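Local coordinates for protein arginine N-methyltransferase SFM1 (Saccharomyces cerevisiae, PDB 5C74), which transfers a methyl group from S-adenosyl-L-methionine to an arginine of ribosomal protein S3, giving monomethylarginine, at residues D135-L149 and F180-P193. Sequence-based numbering, arbitrary orientation.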
ATOM      1  N   ASP A 135     -21.393 -15.386  -5.025  1.00 16.85           N
ATOM      2  CA  ASP A 135     -20.612 -15.552  -6.242  1.00 24.84           C
ATOM      3  C   ASP A 135     -20.048 -14.240  -6.771  1.00 20.19           C
ATOM      4  O   ASP A 135     -19.627 -14.159  -7.924  1.00 23.28           O
ATOM      5  CB  ASP A 135     -21.453 -16.245  -7.317  1.00 28.64           C
ATOM      6  CG  ASP A 135     -22.620 -15.414  -7.776  1.00 29.50           C
ATOM      7  OD1 ASP A 135     -22.911 -14.364  -7.169  1.00 31.76           O
ATOM      8  OD2 ASP A 135     -23.274 -15.833  -8.748  1.00 38.82           O
ATOM      9  N   LYS A 136     -20.010 -13.216  -5.931  1.00 14.79           N
ATOM     10  CA  LYS A 136     -19.384 -11.965  -6.353  1.00 16.33           C
ATOM     11  C   LYS A 136     -18.317 -11.490  -5.382  1.00 17.47           C
ATOM     12  O   LYS A 136     -18.502 -11.526  -4.164  1.00 14.95           O
ATOM     13  CB  LYS A 136     -20.443 -10.885  -6.554  1.00 21.61           C
ATOM     14  CG  LYS A 136     -21.285 -11.160  -7.815  1.00 29.08           C
ATOM     15  CD  LYS A 136     -22.032  -9.942  -8.306  1.00 36.14           C
ATOM     16  CE  LYS A 136     -22.566 -10.195  -9.718  1.00 30.07           C
ATOM     17  NZ  LYS A 136     -23.139 -11.562  -9.843  1.00 25.78           N
ATOM     18  N   GLN A 137     -17.198 -11.041  -5.938  1.00 14.19           N
ATOM     19  CA  GLN A 137     -16.108 -10.513  -5.121  1.00 16.81           C
ATOM     20  C   GLN A 137     -16.555  -9.355  -4.237  1.00 15.03           C
ATOM     21  O   GLN A 137     -17.340  -8.489  -4.660  1.00 18.09           O
ATOM     22  CB  GLN A 137     -14.945 -10.057  -6.014  1.00 21.05           C
ATOM     23  CG  GLN A 137     -13.669  -9.782  -5.218  1.00 37.77           C
ATOM     24  CD  GLN A 137     -12.421  -9.801  -6.078  1.00 48.97           C
ATOM     25  OE1 GLN A 137     -12.344  -9.115  -7.100  1.00 44.40           O
ATOM     26  NE2 GLN A 137     -11.433 -10.593  -5.667  1.00 52.87           N
ATOM     27  N   MET A 138     -16.043  -9.360  -3.010  1.00 13.97           N
ATOM     28  CA  MET A 138     -16.263  -8.314  -2.022  1.00 12.21           C
ATOM     29  C   MET A 138     -14.935  -7.726  -1.583  1.00 14.44           C
ATOM     30  O   MET A 138     -13.918  -8.431  -1.592  1.00 14.03           O
ATOM     31  CB  MET A 138     -16.974  -8.877  -0.780  1.00 12.50           C
ATOM     32  CG  MET A 138     -18.336  -9.557  -1.043  1.00 16.55           C
ATOM     33  SD  MET A 138     -18.943 -10.404   0.479  1.00  9.58           S
ATOM     34  CE  MET A 138     -20.696 -10.413   0.066  1.00 20.76           C
ATOM     35  N   THR A 139     -14.943  -6.466  -1.152  1.00 12.75           N
ATOM     36  CA  THR A 139     -13.801  -5.936  -0.423  1.00 11.97           C
ATOM     37  C   THR A 139     -13.669  -6.701   0.889  1.00 17.27           C
ATOM     38  O   THR A 139     -14.622  -7.320   1.386  1.00 13.44           O
ATOM     39  CB  THR A 139     -13.914  -4.415  -0.121  1.00 13.26           C
ATOM     40  OG1 THR A 139     -15.016  -4.173   0.772  1.00 13.83           O
ATOM     41  CG2 THR A 139     -14.114  -3.600  -1.429  1.00 13.84           C
ATOM     42  N   THR A 140     -12.476  -6.663   1.461  1.00 12.52           N
ATOM     43  CA  THR A 140     -12.253  -7.434   2.666  1.00 12.24           C
ATOM     44  C   THR A 140     -13.148  -6.973   3.816  1.00 14.29           C
ATOM     45  O   THR A 140     -13.702  -7.800   4.547  1.00 15.67           O
ATOM     46  CB  THR A 140     -10.799  -7.356   3.083  1.00 17.64           C
ATOM     47  OG1 THR A 140      -9.999  -7.736   1.965  1.00 19.37           O
ATOM     48  CG2 THR A 140     -10.547  -8.321   4.240  1.00 16.24           C
ATOM     49  N   ASP A 141     -13.310  -5.665   3.980  1.00 11.88           N
ATOM     50  CA  ASP A 141     -14.173  -5.182   5.063  1.00 13.86           C
ATOM     51  C   ASP A 141     -15.634  -5.575   4.846  1.00 17.17           C
ATOM     52  O   ASP A 141     -16.350  -5.851   5.809  1.00 15.58           O
ATOM     53  CB  ASP A 141     -14.061  -3.673   5.223  1.00 15.22           C
ATOM     54  CG  ASP A 141     -14.518  -2.931   4.002  1.00 27.68           C
ATOM     55  OD1 ASP A 141     -13.860  -3.081   2.953  1.00 25.54           O
ATOM     56  OD2 ASP A 141     -15.523  -2.195   4.096  1.00 25.05           O
ATOM     57  N   THR A 142     -16.072  -5.618   3.592  1.00 11.53           N
ATOM     58  CA  THR A 142     -17.438  -6.065   3.281  1.00 10.77           C
ATOM     59  C   THR A 142     -17.601  -7.565   3.596  1.00 13.62           C
ATOM     60  O   THR A 142     -18.629  -7.996   4.152  1.00 14.58           O
ATOM     61  CB  THR A 142     -17.801  -5.822   1.805  1.00 12.14           C
ATOM     62  OG1 THR A 142     -17.862  -4.412   1.550  1.00 16.14           O
ATOM     63  CG2 THR A 142     -19.171  -6.430   1.508  1.00 12.87           C
ATOM     64  N   ALA A 143     -16.583  -8.351   3.247  1.00 13.09           N
ATOM     65  CA  ALA A 143     -16.616  -9.792   3.485  1.00 13.05           C
ATOM     66  C   ALA A 143     -16.712 -10.068   4.978  1.00 14.99           C
ATOM     67  O   ALA A 143     -17.443 -10.967   5.403  1.00 10.64           O
ATOM     68  CB  ALA A 143     -15.385 -10.480   2.901  1.00 15.84           C
ATOM     69  N   ILE A 144     -15.970  -9.297   5.764  1.00 10.10           N
ATOM     70  CA  ILE A 144     -16.002  -9.455   7.208  1.00  9.69           C
ATOM     71  C   ILE A 144     -17.353  -9.007   7.755  1.00 15.95           C
ATOM     72  O   ILE A 144     -17.920  -9.685   8.606  1.00 12.64           O
ATOM     73  CB  ILE A 144     -14.839  -8.700   7.876  1.00  9.37           C
ATOM     74  CG1 ILE A 144     -13.537  -9.433   7.520  1.00 12.03           C
ATOM     75  CG2 ILE A 144     -15.047  -8.622   9.414  1.00 14.63           C
ATOM     76  CD1 ILE A 144     -12.287  -8.861   8.133  1.00 16.64           C
ATOM     77  N   ARG A 145     -17.906  -7.906   7.242  1.00  9.48           N
ATOM     78  CA  ARG A 145     -19.242  -7.505   7.697  1.00 11.90           C
ATOM     79  C   ARG A 145     -20.255  -8.603   7.380  1.00 16.19           C
ATOM     80  O   ARG A 145     -21.119  -8.933   8.194  1.00 12.60           O
ATOM     81  CB  ARG A 145     -19.693  -6.188   7.051  1.00 12.25           C
ATOM     82  CG  ARG A 145     -21.114  -5.796   7.411  1.00 17.24           C
ATOM     83  CD  ARG A 145     -21.419  -4.373   6.967  1.00 21.71           C
ATOM     84  NE  ARG A 145     -20.664  -3.433   7.771  1.00 23.82           N
ATOM     85  CZ  ARG A 145     -21.087  -2.982   8.946  1.00 30.27           C
ATOM     86  NH1 ARG A 145     -22.269  -3.369   9.421  1.00 30.96           N
ATOM     87  NH2 ARG A 145     -20.341  -2.138   9.632  1.00 31.42           N
ATOM     88  N   THR A 146     -20.145  -9.159   6.184  1.00 13.07           N
ATOM     89  CA  THR A 146     -21.057 -10.199   5.749  1.00 11.50           C
ATOM     90  C   THR A 146     -20.937 -11.417   6.642  1.00 15.29           C
ATOM     91  O   THR A 146     -21.942 -12.002   7.040  1.00 11.84           O
ATOM     92  CB  THR A 146     -20.797 -10.599   4.289  1.00 14.33           C
ATOM     93  OG1 THR A 146     -21.044  -9.467   3.433  1.00 12.85           O
ATOM     94  CG2 THR A 146     -21.713 -11.757   3.889  1.00 14.05           C
ATOM     95  N   THR A 147     -19.709 -11.782   6.975  1.00 11.74           N
ATOM     96  CA  THR A 147     -19.497 -12.944   7.829  1.00 14.08           C
ATOM     97  C   THR A 147     -20.106 -12.727   9.220  1.00 15.78           C
ATOM     98  O   THR A 147     -20.685 -13.652   9.816  1.00 12.31           O
ATOM     99  CB  THR A 147     -17.998 -13.268   7.928  1.00 10.77           C
ATOM    100  OG1 THR A 147     -17.525 -13.650   6.628  1.00 16.16           O
ATOM    101  CG2 THR A 147     -17.784 -14.432   8.917  1.00 15.02           C
ATOM    102  N   GLN A 148     -19.986 -11.507   9.736  1.00 11.99           N
ATOM    103  CA  GLN A 148     -20.585 -11.170  11.025  1.00 12.07           C
ATOM    104  C   GLN A 148     -22.106 -11.319  10.980  1.00 11.67           C
ATOM    105  O   GLN A 148     -22.726 -11.844  11.908  1.00 12.26           O
ATOM    106  CB  GLN A 148     -20.202  -9.743  11.437  1.00 13.64           C
ATOM    107  CG  GLN A 148     -18.739  -9.590  11.786  1.00 13.05           C
ATOM    108  CD  GLN A 148     -18.441 -10.095  13.182  1.00 17.76           C
ATOM    109  OE1 GLN A 148     -17.921 -11.196  13.360  1.00 15.75           O
ATOM    110  NE2 GLN A 148     -18.786  -9.298  14.181  1.00 17.09           N
ATOM    111  N   LEU A 149     -22.713 -10.835   9.909  1.00 10.47           N
ATOM    112  CA  LEU A 149     -24.161 -10.931   9.763  1.00 14.13           C
ATOM    113  C   LEU A 149     -24.605 -12.394   9.771  1.00 15.58           C
ATOM    114  O   LEU A 149     -25.626 -12.750  10.374  1.00 13.82           O
ATOM    115  CB  LEU A 149     -24.608 -10.231   8.463  1.00 11.78           C
ATOM    116  CG  LEU A 149     -24.457  -8.702   8.447  1.00 13.98           C
ATOM    117  CD1 LEU A 149     -24.630  -8.122   7.025  1.00 10.96           C
ATOM    118  CD2 LEU A 149     -25.489  -8.109   9.389  1.00 15.75           C
ATOM    119  N   PHE A 180     -17.556  -4.394  -6.951  1.00 14.24           N
ATOM    120  CA  PHE A 180     -17.689  -5.304  -5.827  1.00 15.72           C
ATOM    121  C   PHE A 180     -19.125  -5.342  -5.387  1.00 12.44           C
ATOM    122  O   PHE A 180     -19.913  -4.460  -5.724  1.00 11.35           O
ATOM    123  CB  PHE A 180     -16.809  -4.866  -4.653  1.00 13.48           C
ATOM    124  CG  PHE A 180     -15.366  -4.772  -5.005  1.00 11.99           C
ATOM    125  CD1 PHE A 180     -14.565  -5.906  -4.980  1.00 16.16           C
ATOM    126  CD2 PHE A 180     -14.811  -3.563  -5.379  1.00 13.72           C
ATOM    127  CE1 PHE A 180     -13.217  -5.829  -5.331  1.00 21.35           C
ATOM    128  CE2 PHE A 180     -13.475  -3.483  -5.731  1.00 15.20           C
ATOM    129  CZ  PHE A 180     -12.680  -4.618  -5.706  1.00 17.40           C
ATOM    130  N   ARG A 181     -19.447  -6.365  -4.610  1.00 10.75           N
ATOM    131  CA  ARG A 181     -20.731  -6.445  -3.962  1.00 11.37           C
ATOM    132  C   ARG A 181     -20.569  -5.826  -2.581  1.00 14.05           C
ATOM    133  O   ARG A 181     -19.648  -6.201  -1.850  1.00 14.98           O
ATOM    134  CB  ARG A 181     -21.182  -7.905  -3.869  1.00 12.11           C
ATOM    135  CG  ARG A 181     -22.357  -8.142  -2.933  1.00 12.71           C
ATOM    136  CD  ARG A 181     -22.846  -9.591  -3.069  1.00 14.92           C
ATOM    137  NE  ARG A 181     -23.565  -9.788  -4.324  1.00 16.01           N
ATOM    138  CZ  ARG A 181     -23.856 -10.972  -4.861  1.00 20.96           C
ATOM    139  NH1 ARG A 181     -23.465 -12.104  -4.276  1.00 17.27           N
ATOM    140  NH2 ARG A 181     -24.532 -11.016  -6.007  1.00 19.98           N
ATOM    141  N   TYR A 182     -21.441  -4.874  -2.236  1.00 13.83           N
ATOM    142  CA  TYR A 182     -21.379  -4.205  -0.932  1.00 12.66           C
ATOM    143  C   TYR A 182     -22.644  -4.444  -0.113  1.00 15.01           C
ATOM    144  O   TYR A 182     -23.723  -4.627  -0.672  1.00 12.43           O
ATOM    145  CB  TYR A 182     -21.189  -2.694  -1.093  1.00 12.25           C
ATOM    146  CG  TYR A 182     -19.854  -2.262  -1.655  1.00 16.48           C
ATOM    147  CD1 TYR A 182     -19.640  -2.233  -3.028  1.00 16.54           C
ATOM    148  CD2 TYR A 182     -18.815  -1.862  -0.818  1.00 15.85           C
ATOM    149  CE1 TYR A 182     -18.417  -1.819  -3.561  1.00 12.30           C
ATOM    150  CE2 TYR A 182     -17.587  -1.442  -1.343  1.00 14.06           C
ATOM    151  CZ  TYR A 182     -17.400  -1.427  -2.713  1.00 12.58           C
ATOM    152  OH  TYR A 182     -16.192  -1.014  -3.245  1.00 15.92           O
ATOM    153  N   VAL A 183     -22.515  -4.403   1.208  1.00 11.84           N
ATOM    154  CA  VAL A 183     -23.685  -4.465   2.088  1.00 12.86           C
ATOM    155  C   VAL A 183     -24.337  -3.088   2.117  1.00 14.80           C
ATOM    156  O   VAL A 183     -23.636  -2.078   2.180  1.00 15.17           O
ATOM    157  CB  VAL A 183     -23.291  -4.887   3.534  1.00 13.55           C
ATOM    158  CG1 VAL A 183     -24.501  -4.822   4.473  1.00 13.18           C
ATOM    159  CG2 VAL A 183     -22.678  -6.289   3.525  1.00 13.28           C
ATOM    160  N   LEU A 184     -25.665  -3.048   2.066  1.00 14.77           N
ATOM    161  CA  LEU A 184     -26.394  -1.793   2.158  1.00 15.21           C
ATOM    162  C   LEU A 184     -26.648  -1.374   3.599  1.00 17.16           C
ATOM    163  O   LEU A 184     -26.932  -2.224   4.454  1.00 18.13           O
ATOM    164  CB  LEU A 184     -27.727  -1.915   1.435  1.00 14.75           C
ATOM    165  CG  LEU A 184     -27.607  -1.941  -0.089  1.00 17.82           C
ATOM    166  CD1 LEU A 184     -28.961  -2.229  -0.700  1.00 20.10           C
ATOM    167  CD2 LEU A 184     -27.053  -0.597  -0.596  1.00 18.72           C
ATOM    168  N   ASP A 185     -26.580  -0.072   3.861  1.00 14.18           N
ATOM    169  CA  ASP A 185     -27.054   0.445   5.140  1.00 20.43           C
ATOM    170  C   ASP A 185     -28.568   0.621   5.070  1.00 18.53           C
ATOM    171  O   ASP A 185     -29.194   0.299   4.056  1.00 20.93           O
ATOM    172  CB  ASP A 185     -26.338   1.754   5.536  1.00 19.83           C
ATOM    173  CG  ASP A 185     -26.638   2.945   4.603  1.00 23.86           C
ATOM    174  OD1 ASP A 185     -27.652   2.961   3.873  1.00 24.16           O
ATOM    175  OD2 ASP A 185     -25.833   3.903   4.636  1.00 28.18           O
ATOM    176  N   LYS A 186     -29.163   1.139   6.137  1.00 18.53           N
ATOM    177  CA  LYS A 186     -30.617   1.185   6.209  1.00 27.95           C
ATOM    178  C   LYS A 186     -31.194   2.351   5.413  1.00 32.58           C
ATOM    179  O   LYS A 186     -32.405   2.523   5.351  1.00 32.70           O
ATOM    180  CB  LYS A 186     -31.064   1.237   7.671  1.00 25.79           C
ATOM    181  CG  LYS A 186     -30.663  -0.030   8.443  1.00 28.12           C
ATOM    182  CD  LYS A 186     -31.197  -0.067   9.879  1.00 29.82           C
ATOM    183  CE  LYS A 186     -30.611  -1.262  10.629  1.00 30.82           C
ATOM    184  NZ  LYS A 186     -31.108  -1.377  12.038  1.00 29.36           N
ATOM    185  N   GLU A 187     -30.327   3.146   4.794  1.00 27.01           N
ATOM    186  CA  GLU A 187     -30.786   4.193   3.891  1.00 27.64           C
ATOM    187  C   GLU A 187     -30.607   3.775   2.429  1.00 29.56           C
ATOM    188  O   GLU A 187     -30.891   4.547   1.514  1.00 35.17           O
ATOM    189  CB  GLU A 187     -30.054   5.507   4.160  1.00 30.75           C
ATOM    190  CG  GLU A 187     -30.401   6.152   5.496  1.00 42.44           C
ATOM    191  CD  GLU A 187     -29.808   5.407   6.682  1.00 52.40           C
ATOM    192  OE1 GLU A 187     -28.577   5.180   6.693  1.00 49.85           O
ATOM    193  OE2 GLU A 187     -30.577   5.041   7.594  1.00 56.19           O
ATOM    194  N   GLY A 188     -30.145   2.550   2.209  1.00 20.95           N
ATOM    195  CA  GLY A 188     -29.995   2.031   0.858  1.00 22.75           C
ATOM    196  C   GLY A 188     -28.680   2.417   0.200  1.00 23.08           C
ATOM    197  O   GLY A 188     -28.552   2.417  -1.028  1.00 21.69           O
ATOM    198  N   LYS A 189     -27.689   2.743   1.013  1.00 20.98           N
ATOM    199  CA  LYS A 189     -26.403   3.143   0.468  1.00 21.05           C
ATOM    200  C   LYS A 189     -25.355   2.112   0.834  1.00 17.03           C
ATOM    201  O   LYS A 189     -25.391   1.542   1.931  1.00 18.60           O
ATOM    202  CB  LYS A 189     -26.004   4.531   0.968  1.00 22.62           C
ATOM    203  CG  LYS A 189     -27.053   5.599   0.687  1.00 34.37           C
ATOM    204  CD  LYS A 189     -26.673   6.932   1.311  1.00 43.00           C
ATOM    205  CE  LYS A 189     -25.671   7.670   0.447  1.00 52.02           C
ATOM    206  NZ  LYS A 189     -26.275   8.066  -0.861  1.00 56.24           N
ATOM    207  N   PRO A 190     -24.415   1.863  -0.086  1.00 16.84           N
ATOM    208  CA  PRO A 190     -23.391   0.861   0.209  1.00 13.95           C
ATOM    209  C   PRO A 190     -22.538   1.306   1.403  1.00 16.74           C
ATOM    210  O   PRO A 190     -22.232   2.491   1.567  1.00 16.36           O
ATOM    211  CB  PRO A 190     -22.580   0.789  -1.097  1.00 16.01           C
ATOM    212  CG  PRO A 190     -22.771   2.152  -1.741  1.00 19.26           C
ATOM    213  CD  PRO A 190     -24.183   2.566  -1.367  1.00 17.76           C
ATOM    214  N   ILE A 191     -22.190   0.357   2.262  1.00 16.57           N
ATOM    215  CA  ILE A 191     -21.370   0.655   3.422  1.00 15.93           C
ATOM    216  C   ILE A 191     -19.906   0.621   3.029  1.00 16.74           C
ATOM    217  O   ILE A 191     -19.395  -0.428   2.634  1.00 15.24           O
ATOM    218  CB  ILE A 191     -21.631  -0.348   4.567  1.00 12.53           C
ATOM    219  CG1 ILE A 191     -23.082  -0.198   5.054  1.00 15.46           C
ATOM    220  CG2 ILE A 191     -20.639  -0.141   5.720  1.00 17.24           C
ATOM    221  CD1 ILE A 191     -23.526  -1.326   6.010  1.00 16.29           C
ATOM    222  N   LEU A 192     -19.259   1.778   3.127  1.00 16.22           N
ATOM    223  CA  LEU A 192     -17.836   1.928   2.812  1.00 15.17           C
ATOM    224  C   LEU A 192     -17.067   2.290   4.070  1.00 15.12           C
ATOM    225  O   LEU A 192     -17.625   2.910   4.965  1.00 17.46           O
ATOM    226  CB  LEU A 192     -17.612   3.029   1.764  1.00 18.20           C
ATOM    227  CG  LEU A 192     -18.215   3.003   0.361  1.00 26.66           C
ATOM    228  CD1 LEU A 192     -17.394   3.854  -0.594  1.00 28.21           C
ATOM    229  CD2 LEU A 192     -18.344   1.617  -0.176  1.00 28.36           C
ATOM    230  N   PRO A 193     -15.764   1.950   4.130  1.00 15.42           N
ATOM    231  CA  PRO A 193     -14.934   2.405   5.248  1.00 15.39           C
ATOM    232  C   PRO A 193     -14.982   3.919   5.369  1.00 16.79           C
ATOM    233  O   PRO A 193     -15.135   4.598   4.344  1.00 17.27           O
ATOM    234  CB  PRO A 193     -13.518   1.939   4.854  1.00 16.39           C
ATOM    235  CG  PRO A 193     -13.765   0.741   3.975  1.00 13.04           C
ATOM    236  CD  PRO A 193     -15.021   1.092   3.191  1.00 11.95           C
TER
HETATM  237  O   HOH W   1     -24.196 -15.142  -4.707  1.00 24.37           O
HETATM  238  O   HOH W   2     -20.808 -12.516  -3.119  1.00 18.15           O
HETATM  239  O   HOH W   3     -17.300  -4.852  -1.282  1.00 14.28           O
HETATM  240  O   HOH W   4     -16.742  -1.651   1.929  1.00 26.63           O
HETATM  241  O   HOH W   5     -20.121  -3.210   2.397  1.00 13.42           O
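Arg-181 N donates to Gln-137 O (3.0 Å), a nearly straight bond (166°) in the carbonyl plane, and it is the one direct hydrogen bond between 135-149 and 180-193. The Arg-181 guanidinium lies with one face against Lys-136 CB, 3.8 Å above the plane. Its NH1 makes a long salt bridge to Asp-135 OD1 (3.7 Å), while NE is paired with Asp-164 of strand 162-169. With an alanine here, Asp-164 would probably lose its charged partner and the aliphatic part of Lys-136 its cover.

Waters bridge the two segments. One accepts from Thr-139 N and donates to Arg-181 O. Another accepts from Val-183 N, donates to Ile-191 O and bonds Thr-142 OG1. This OG1 is anti to the carbonyl carbon (chi1 -67°) and turns to the waters; CG2, on the other branch, meets Arg-181 O (3.4 Å).

The other contacts are van der Waals. Thr-139 CG2 makes a CH-pi contact over the Phe-180 ring, 4.1 Å from its centroid. Arg-145 CD rests on Val-183 CB (3.9 Å) and Ile-191 CD1.

Thr-139 N-caps helix 140-151. Its part 140-149 crosses strand 181-183 of the antiparallel sheet at 51°. The helix also packs on helix 14-27 and strand 101-104 of the parallel sheet.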